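Local coordinates for protein 4-oxalmesaconate hydratase (Pseudomonas putida, PDB 5CGZ) that catalyses the zinc-dependent hydration of 4-carboxy-2-hydroxymuconate (the enol of oxalomesaconic acid) to 4-carboxy-4-hydroxy-2-oxoadipate, the third step of gallate degradation, at residues A9-D13 / N120-A126; V15-G19 / F157-Q161. One frame throughout, in Å; residues are numbered along the deposited sequence.

Overall arrangement
Both contacts are buried and lie close together, their centres about 11 Å apart. Each begins on the piece of chain that follows strand 3-8: contact 1 takes the loop and the first residue of helix 13-27, contact 2 the next part of that helix. Their second segments diverge, to the start of helix 122-138 in contact 1 and to the loop after strand 154-157 in contact 2. The chemistry changes accordingly. Contact 1 is held by zinc and by a histidine-carboxylate hydrogen bond; contact 2 relies on an arginine against a phenylalanine ring and a backbone carbonyl. A salt bridge from Arg17 of contact 2 to Asp13 of contact 1 joins them.

Contact 1 of 2, residues A9-D13 / N120-A126; sequences AHSAD and NYDHPLA. With ZN (zinc ion), chain C.
His10 brings its imidazole alongside that of His123, rim to rim, with centroids 5.1 Å apart and planes at 57°, because both rings are drawn to one zinc ion. With chi1 at m, His10 places ND1 2.1 Å from ZN; His123, also m, supplies NE2 at 2.2 Å. Asp13 OD1 lies 2.0 Å from ZN, and the oxygen of water 1 is a longer 2.5 Å from it. Glu44 completes the set of protein ligands. The opposite edge of the His10 ring is fixed by a nearly linear hydrogen bond, NE2 to Asp122 OD2 at 2.9 Å, which orients ND1 toward the metal. Segment 9-13 is a loop turning into helix 13-27, and Asp13 N donates to His10 O at 3.1 Å. In 120-126 the chain enters helix 122-138: Asn120 OD1 caps it by accepting a weak bond from Asp122 N at 3.1 Å, and Ala126 N donates to Asp122 O at 3.1 Å. Ala9 and Ala126 are the closest backbone pair, CA to CA 5.2 Å, and Ala9 CB touches Ala126 CB at 3.6 Å. Beyond these segments, Asp117 accepts from His123 ND1 and Arg17 forms a salt bridge with Asp13 OD2. A His-X-X-Asp pair after the first strand, joined by a later histidine, is the zinc site of the PIG-L/MshB deacetylase family, here serving a hydratase.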
ATOM      1  N   ALA A   9      -5.950 -24.612  -8.142  1.00 31.54           N
ATOM      2  CA  ALA A   9      -4.670 -25.219  -7.741  1.00 33.30           C
ATOM      3  C   ALA A   9      -4.851 -26.678  -7.308  1.00 33.91           C
ATOM      4  O   ALA A   9      -4.093 -27.567  -7.700  1.00 33.95           O
ATOM      5  CB  ALA A   9      -4.021 -24.428  -6.617  1.00 30.01           C
ATOM      6  N   HIS A  10      -5.866 -26.896  -6.485  1.00 32.14           N
ATOM      7  CA  HIS A  10      -6.204 -28.212  -5.972  1.00 35.61           C
ATOM      8  C   HIS A  10      -7.626 -28.512  -6.415  1.00 40.39           C
ATOM      9  O   HIS A  10      -8.409 -27.590  -6.629  1.00 39.16           O
ATOM     10  CB  HIS A  10      -6.069 -28.234  -4.453  1.00 28.85           C
ATOM     11  CG  HIS A  10      -4.792 -27.619  -3.964  1.00 37.65           C
ATOM     12  ND1 HIS A  10      -4.755 -26.431  -3.258  1.00 31.78           N
ATOM     13  CD2 HIS A  10      -3.502 -28.007  -4.110  1.00 30.80           C
ATOM     14  CE1 HIS A  10      -3.500 -26.130  -2.973  1.00 33.05           C
ATOM     15  NE2 HIS A  10      -2.719 -27.068  -3.482  1.00 32.46           N
ATOM     16  N   SER A  11      -7.970 -29.787  -6.534  1.00 34.68           N
ATOM     17  CA  SER A  11      -9.240 -30.167  -7.148  1.00 37.72           C
ATOM     18  C   SER A  11     -10.479 -29.603  -6.436  1.00 36.12           C
ATOM     19  O   SER A  11     -11.467 -29.314  -7.093  1.00 38.15           O
ATOM     20  CB  SER A  11      -9.342 -31.700  -7.249  1.00 37.00           C
ATOM     21  OG  SER A  11      -9.169 -32.330  -5.991  1.00 41.63           O
ATOM     22  N   ALA A  12     -10.434 -29.410  -5.117  1.00 33.02           N
ATOM     23  CA  ALA A  12     -11.624 -28.935  -4.397  1.00 38.51           C
ATOM     24  C   ALA A  12     -11.859 -27.419  -4.496  1.00 39.30           C
ATOM     25  O   ALA A  12     -12.975 -26.929  -4.288  1.00 35.01           O
ATOM     26  CB  ALA A  12     -11.547 -29.342  -2.928  1.00 38.38           C
ATOM     27  N   ASP A  13     -10.813 -26.677  -4.822  1.00 34.88           N
ATOM     28  CA  ASP A  13     -10.896 -25.227  -4.766  1.00 33.52           C
ATOM     29  C   ASP A  13     -11.990 -24.623  -5.640  1.00 36.11           C
ATOM     30  O   ASP A  13     -12.666 -23.695  -5.209  1.00 33.90           O
ATOM     31  CB  ASP A  13      -9.543 -24.624  -5.130  1.00 30.26           C
ATOM     32  CG  ASP A  13      -8.576 -24.664  -3.967  1.00 35.41           C
ATOM     33  OD1 ASP A  13      -7.479 -25.241  -4.109  1.00 34.13           O
ATOM     34  OD2 ASP A  13      -8.928 -24.107  -2.904  1.00 43.03           O
ATOM     35  N   ASN A 120      -0.969 -20.930   1.946  1.00 33.93           N
ATOM     36  CA  ASN A 120      -0.874 -21.922   0.879  1.00 33.43           C
ATOM     37  C   ASN A 120      -0.114 -21.410  -0.337  1.00 34.95           C
ATOM     38  O   ASN A 120      -0.669 -20.667  -1.151  1.00 33.65           O
ATOM     39  CB  ASN A 120      -2.274 -22.353   0.458  1.00 34.83           C
ATOM     40  CG  ASN A 120      -2.287 -23.702  -0.214  1.00 44.37           C
ATOM     41  OD1 ASN A 120      -1.495 -23.972  -1.124  1.00 43.89           O
ATOM     42  ND2 ASN A 120      -3.178 -24.572   0.243  1.00 42.26           N
ATOM     43  N   TYR A 121       1.146 -21.817  -0.466  1.00 28.36           N
ATOM     44  CA  TYR A 121       1.995 -21.346  -1.559  1.00 33.45           C
ATOM     45  C   TYR A 121       1.504 -21.821  -2.930  1.00 32.86           C
ATOM     46  O   TYR A 121       1.765 -21.174  -3.945  1.00 31.48           O
ATOM     47  CB  TYR A 121       3.451 -21.787  -1.327  1.00 34.04           C
ATOM     48  CG  TYR A 121       4.254 -20.755  -0.562  1.00 34.40           C
ATOM     49  CD1 TYR A 121       3.891 -20.380   0.726  1.00 34.04           C
ATOM     50  CD2 TYR A 121       5.365 -20.146  -1.131  1.00 34.32           C
ATOM     51  CE1 TYR A 121       4.609 -19.421   1.423  1.00 37.95           C
ATOM     52  CE2 TYR A 121       6.093 -19.192  -0.439  1.00 36.89           C
ATOM     53  CZ  TYR A 121       5.710 -18.832   0.833  1.00 38.27           C
ATOM     54  OH  TYR A 121       6.425 -17.874   1.515  1.00 32.71           O
ATOM     55  N   ASP A 122       0.790 -22.943  -2.968  1.00 29.27           N
ATOM     56  CA  ASP A 122       0.296 -23.458  -4.245  1.00 29.63           C
ATOM     57  C   ASP A 122      -0.724 -22.509  -4.897  1.00 32.96           C
ATOM     58  O   ASP A 122      -0.858 -22.461  -6.124  1.00 30.63           O
ATOM     59  CB  ASP A 122      -0.354 -24.833  -4.063  1.00 28.65           C
ATOM     60  CG  ASP A 122       0.628 -25.910  -3.622  1.00 32.39           C
ATOM     61  OD1 ASP A 122       1.850 -25.650  -3.517  1.00 32.83           O
ATOM     62  OD2 ASP A 122       0.160 -27.039  -3.384  1.00 34.15           O
ATOM     63  N   HIS A 123      -1.459 -21.767  -4.080  1.00 27.48           N
ATOM     64  CA  HIS A 123      -2.569 -20.979  -4.615  1.00 29.89           C
ATOM     65  C   HIS A 123      -2.104 -19.849  -5.532  1.00 27.02           C
ATOM     66  O   HIS A 123      -2.557 -19.774  -6.673  1.00 30.70           O
ATOM     67  CB  HIS A 123      -3.432 -20.446  -3.473  1.00 27.04           C
ATOM     68  CG  HIS A 123      -4.277 -21.500  -2.836  1.00 31.25           C
ATOM     69  ND1 HIS A 123      -4.946 -21.311  -1.643  1.00 31.97           N
ATOM     70  CD2 HIS A 123      -4.569 -22.763  -3.230  1.00 32.35           C
ATOM     71  CE1 HIS A 123      -5.608 -22.409  -1.332  1.00 34.63           C
ATOM     72  NE2 HIS A 123      -5.396 -23.308  -2.280  1.00 34.23           N
ATOM     73  N   PRO A 124      -1.184 -18.980  -5.058  1.00 29.62           N
ATOM     74  CA  PRO A 124      -0.689 -17.938  -5.975  1.00 31.04           C
ATOM     75  C   PRO A 124       0.026 -18.514  -7.204  1.00 34.19           C
ATOM     76  O   PRO A 124      -0.041 -17.919  -8.279  1.00 30.35           O
ATOM     77  CB  PRO A 124       0.290 -17.126  -5.101  1.00 30.26           C
ATOM     78  CG  PRO A 124      -0.160 -17.381  -3.687  1.00 33.07           C
ATOM     79  CD  PRO A 124      -0.640 -18.817  -3.695  1.00 29.78           C
ATOM     80  N   LEU A 125       0.706 -19.648  -7.055  1.00 28.97           N
ATOM     81  CA  LEU A 125       1.363 -20.247  -8.213  1.00 27.94           C
ATOM     82  C   LEU A 125       0.333 -20.542  -9.306  1.00 30.47           C
ATOM     83  O   LEU A 125       0.564 -20.266 -10.479  1.00 29.56           O
ATOM     84  CB  LEU A 125       2.109 -21.522  -7.829  1.00 30.58           C
ATOM     85  CG  LEU A 125       2.696 -22.301  -9.015  1.00 35.62           C
ATOM     86  CD1 LEU A 125       3.634 -21.426  -9.848  1.00 26.48           C
ATOM     87  CD2 LEU A 125       3.423 -23.545  -8.513  1.00 31.36           C
ATOM     88  N   ALA A 126      -0.812 -21.086  -8.907  1.00 28.70           N
ATOM     89  CA  ALA A 126      -1.895 -21.370  -9.847  1.00 27.89           C
ATOM     90  C   ALA A 126      -2.325 -20.105 -10.589  1.00 32.38           C
ATOM     91  O   ALA A 126      -2.533 -20.129 -11.809  1.00 30.70           O
ATOM     92  CB  ALA A 126      -3.092 -21.989  -9.118  1.00 27.20           C
TER
HETATM   93 ZN    ZN C 301      -6.286 -25.274  -2.508  1.00 35.03          ZN
HETATM   94  O   HOH W   1      -7.685 -25.165  -0.449  1.00 47.84           O

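Contact 2 of 2, residues V15-G19 / F157-Q161; sequences VWRAG and FEPHQ
This is a buried helix-to-loop contact in the Rossmann-like fold, where helix 13-27 packs against the chain leaving strand 154-157. Arg17 and Phe157 are the nearest backbone pair, CA to CA 5.9 Å, and each CA-to-CB bond points toward the other segment. Phe157, chi1 p, lays one ring face over the start of the arginine side chain: Arg17 CB sits 3.8 Å from the ring centroid, 22° off the normal, a CH-pi contact. Ala18 CB adds an apolar touch to Phe157 CD2 at 3.8 Å. Helix 13-27 is irregular here, with phi -107° at Arg17 and -135° at Ala18, and the bond from Gly19 N to Val15 O is a weak 3.5 Å. The extended 157-159 backbone then runs alongside the arginine, whose side chain heads toward the zinc site. Arg17, m at chi1 and t at chi2 and chi3, reaches past the ring; NE forms a salt bridge with the zinc ligand Asp13, and NH1 also bonds Tyr199. Glu158 turns its carboxylate away to Arg206. Water 2 lies between the backbones, its oxygen 3.1 Å from Arg17 O and accepting from Glu158 N at 2.9 Å. The direct hydrogen bond runs from Arg17 NH1 to Glu158 O, 3.0 Å long.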
ATOM      1  N   VAL A  15     -14.758 -25.726  -6.312  1.00 34.31           N
ATOM      2  CA  VAL A  15     -16.074 -25.967  -5.724  1.00 33.58           C
ATOM      3  C   VAL A  15     -16.368 -24.944  -4.622  1.00 35.29           C
ATOM      4  O   VAL A  15     -17.398 -24.282  -4.659  1.00 35.25           O
ATOM      5  CB  VAL A  15     -16.201 -27.412  -5.162  1.00 37.45           C
ATOM      6  CG1 VAL A  15     -17.551 -27.608  -4.473  1.00 34.08           C
ATOM      7  CG2 VAL A  15     -16.029 -28.430  -6.283  1.00 35.65           C
ATOM      8  N   TRP A  16     -15.458 -24.788  -3.662  1.00 36.48           N
ATOM      9  CA  TRP A  16     -15.666 -23.811  -2.586  1.00 34.12           C
ATOM     10  C   TRP A  16     -15.781 -22.383  -3.105  1.00 34.45           C
ATOM     11  O   TRP A  16     -16.615 -21.604  -2.632  1.00 33.80           O
ATOM     12  CB  TRP A  16     -14.525 -23.837  -1.565  1.00 34.01           C
ATOM     13  CG  TRP A  16     -14.122 -25.176  -1.018  1.00 36.84           C
ATOM     14  CD1 TRP A  16     -12.888 -25.757  -1.110  1.00 36.03           C
ATOM     15  CD2 TRP A  16     -14.935 -26.079  -0.257  1.00 37.44           C
ATOM     16  NE1 TRP A  16     -12.888 -26.972  -0.463  1.00 38.59           N
ATOM     17  CE2 TRP A  16     -14.131 -27.195   0.065  1.00 38.29           C
ATOM     18  CE3 TRP A  16     -16.264 -26.054   0.183  1.00 39.12           C
ATOM     19  CZ2 TRP A  16     -14.614 -28.278   0.801  1.00 37.41           C
ATOM     20  CZ3 TRP A  16     -16.741 -27.130   0.916  1.00 38.64           C
ATOM     21  CH2 TRP A  16     -15.918 -28.227   1.214  1.00 41.73           C
ATOM     22  N   ARG A  17     -14.936 -22.042  -4.073  1.00 30.88           N
ATOM     23  CA  ARG A  17     -14.657 -20.639  -4.401  1.00 32.59           C
ATOM     24  C   ARG A  17     -15.284 -20.152  -5.699  1.00 33.84           C
ATOM     25  O   ARG A  17     -15.390 -18.946  -5.908  1.00 30.53           O
ATOM     26  CB  ARG A  17     -13.135 -20.417  -4.476  1.00 30.34           C
ATOM     27  CG  ARG A  17     -12.420 -20.982  -3.278  1.00 31.30           C
ATOM     28  CD  ARG A  17     -10.926 -20.680  -3.204  1.00 29.78           C
ATOM     29  NE  ARG A  17     -10.387 -21.642  -2.249  1.00 36.26           N
ATOM     30  CZ  ARG A  17     -10.592 -21.569  -0.938  1.00 36.37           C
ATOM     31  NH1 ARG A  17     -11.262 -20.539  -0.422  1.00 32.05           N
ATOM     32  NH2 ARG A  17     -10.113 -22.511  -0.146  1.00 37.84           N
ATOM     33  N   ALA A  18     -15.681 -21.078  -6.572  1.00 29.61           N
ATOM     34  CA  ALA A  18     -16.162 -20.703  -7.903  1.00 29.77           C
ATOM     35  C   ALA A  18     -17.436 -21.437  -8.329  1.00 33.12           C
ATOM     36  O   ALA A  18     -17.909 -21.243  -9.451  1.00 33.98           O
ATOM     37  CB  ALA A  18     -15.061 -20.950  -8.938  1.00 29.40           C
ATOM     38  N   GLY A  19     -17.975 -22.286  -7.453  1.00 30.87           N
ATOM     39  CA  GLY A  19     -19.132 -23.097  -7.798  1.00 33.21           C
ATOM     40  C   GLY A  19     -20.300 -22.264  -8.302  1.00 35.63           C
ATOM     41  O   GLY A  19     -20.912 -22.583  -9.326  1.00 35.44           O
ATOM     42  N   PHE A 157     -10.870 -15.436  -7.102  1.00 28.33           N
ATOM     43  CA  PHE A 157     -12.011 -15.743  -6.245  1.00 31.10           C
ATOM     44  C   PHE A 157     -11.549 -15.729  -4.777  1.00 28.16           C
ATOM     45  O   PHE A 157     -10.357 -15.532  -4.495  1.00 27.50           O
ATOM     46  CB  PHE A 157     -12.685 -17.082  -6.632  1.00 27.23           C
ATOM     47  CG  PHE A 157     -11.728 -18.207  -6.952  1.00 28.10           C
ATOM     48  CD1 PHE A 157     -10.672 -18.521  -6.103  1.00 31.23           C
ATOM     49  CD2 PHE A 157     -11.919 -18.988  -8.096  1.00 29.18           C
ATOM     50  CE1 PHE A 157      -9.804 -19.584  -6.403  1.00 30.45           C
ATOM     51  CE2 PHE A 157     -11.070 -20.040  -8.396  1.00 28.44           C
ATOM     52  CZ  PHE A 157     -10.007 -20.340  -7.553  1.00 28.75           C
ATOM     53  N   GLU A 158     -12.487 -15.907  -3.848  1.00 28.25           N
ATOM     54  CA  GLU A 158     -12.230 -15.602  -2.439  1.00 26.08           C
ATOM     55  C   GLU A 158     -11.348 -16.636  -1.732  1.00 29.10           C
ATOM     56  O   GLU A 158     -11.668 -17.822  -1.707  1.00 28.92           O
ATOM     57  CB  GLU A 158     -13.548 -15.460  -1.676  1.00 25.86           C
ATOM     58  CG  GLU A 158     -13.329 -15.092  -0.190  1.00 27.21           C
ATOM     59  CD  GLU A 158     -14.579 -14.544   0.492  1.00 31.97           C
ATOM     60  OE1 GLU A 158     -15.572 -14.220  -0.206  1.00 32.20           O
ATOM     61  OE2 GLU A 158     -14.565 -14.430   1.732  1.00 29.37           O
ATOM     62  N   PRO A 159     -10.224 -16.187  -1.151  1.00 28.27           N
ATOM     63  CA  PRO A 159      -9.423 -17.129  -0.354  1.00 28.12           C
ATOM     64  C   PRO A 159     -10.034 -17.350   1.027  1.00 31.99           C
ATOM     65  O   PRO A 159     -10.936 -16.610   1.448  1.00 28.84           O
ATOM     66  CB  PRO A 159      -8.052 -16.457  -0.265  1.00 30.53           C
ATOM     67  CG  PRO A 159      -8.281 -15.019  -0.550  1.00 31.03           C
ATOM     68  CD  PRO A 159      -9.584 -14.871  -1.297  1.00 29.58           C
ATOM     69  N   HIS A 160      -9.557 -18.379   1.716  1.00 28.33           N
ATOM     70  CA  HIS A 160     -10.117 -18.764   3.004  1.00 31.78           C
ATOM     71  C   HIS A 160     -10.009 -17.623   4.014  1.00 36.48           C
ATOM     72  O   HIS A 160     -10.945 -17.368   4.786  1.00 34.39           O
ATOM     73  CB  HIS A 160      -9.411 -20.013   3.534  1.00 29.50           C
ATOM     74  CG  HIS A 160     -10.128 -20.675   4.666  1.00 37.19           C
ATOM     75  ND1 HIS A 160     -11.358 -21.283   4.514  1.00 37.70           N
ATOM     76  CD2 HIS A 160      -9.794 -20.827   5.973  1.00 34.76           C
ATOM     77  CE1 HIS A 160     -11.743 -21.791   5.670  1.00 36.71           C
ATOM     78  NE2 HIS A 160     -10.813 -21.528   6.573  1.00 38.91           N
ATOM     79  N   GLN A 161      -8.874 -16.928   3.993  1.00 26.43           N
ATOM     80  CA  GLN A 161      -8.655 -15.790   4.890  1.00 28.03           C
ATOM     81  C   GLN A 161      -8.346 -14.531   4.079  1.00 28.45           C
ATOM     82  O   GLN A 161      -7.177 -14.172   3.862  1.00 30.53           O
ATOM     83  CB  GLN A 161      -7.538 -16.116   5.879  1.00 29.63           C
ATOM     84  CG  GLN A 161      -7.956 -17.251   6.803  1.00 30.13           C
ATOM     85  CD  GLN A 161      -6.951 -17.549   7.898  1.00 32.92           C
ATOM     86  OE1 GLN A 161      -6.747 -16.748   8.819  1.00 31.35           O
ATOM     87  NE2 GLN A 161      -6.329 -18.718   7.810  1.00 31.77           N
TER
HETATM   88  O   HOH W   2     -15.253 -16.107  -4.634  1.00 30.64           O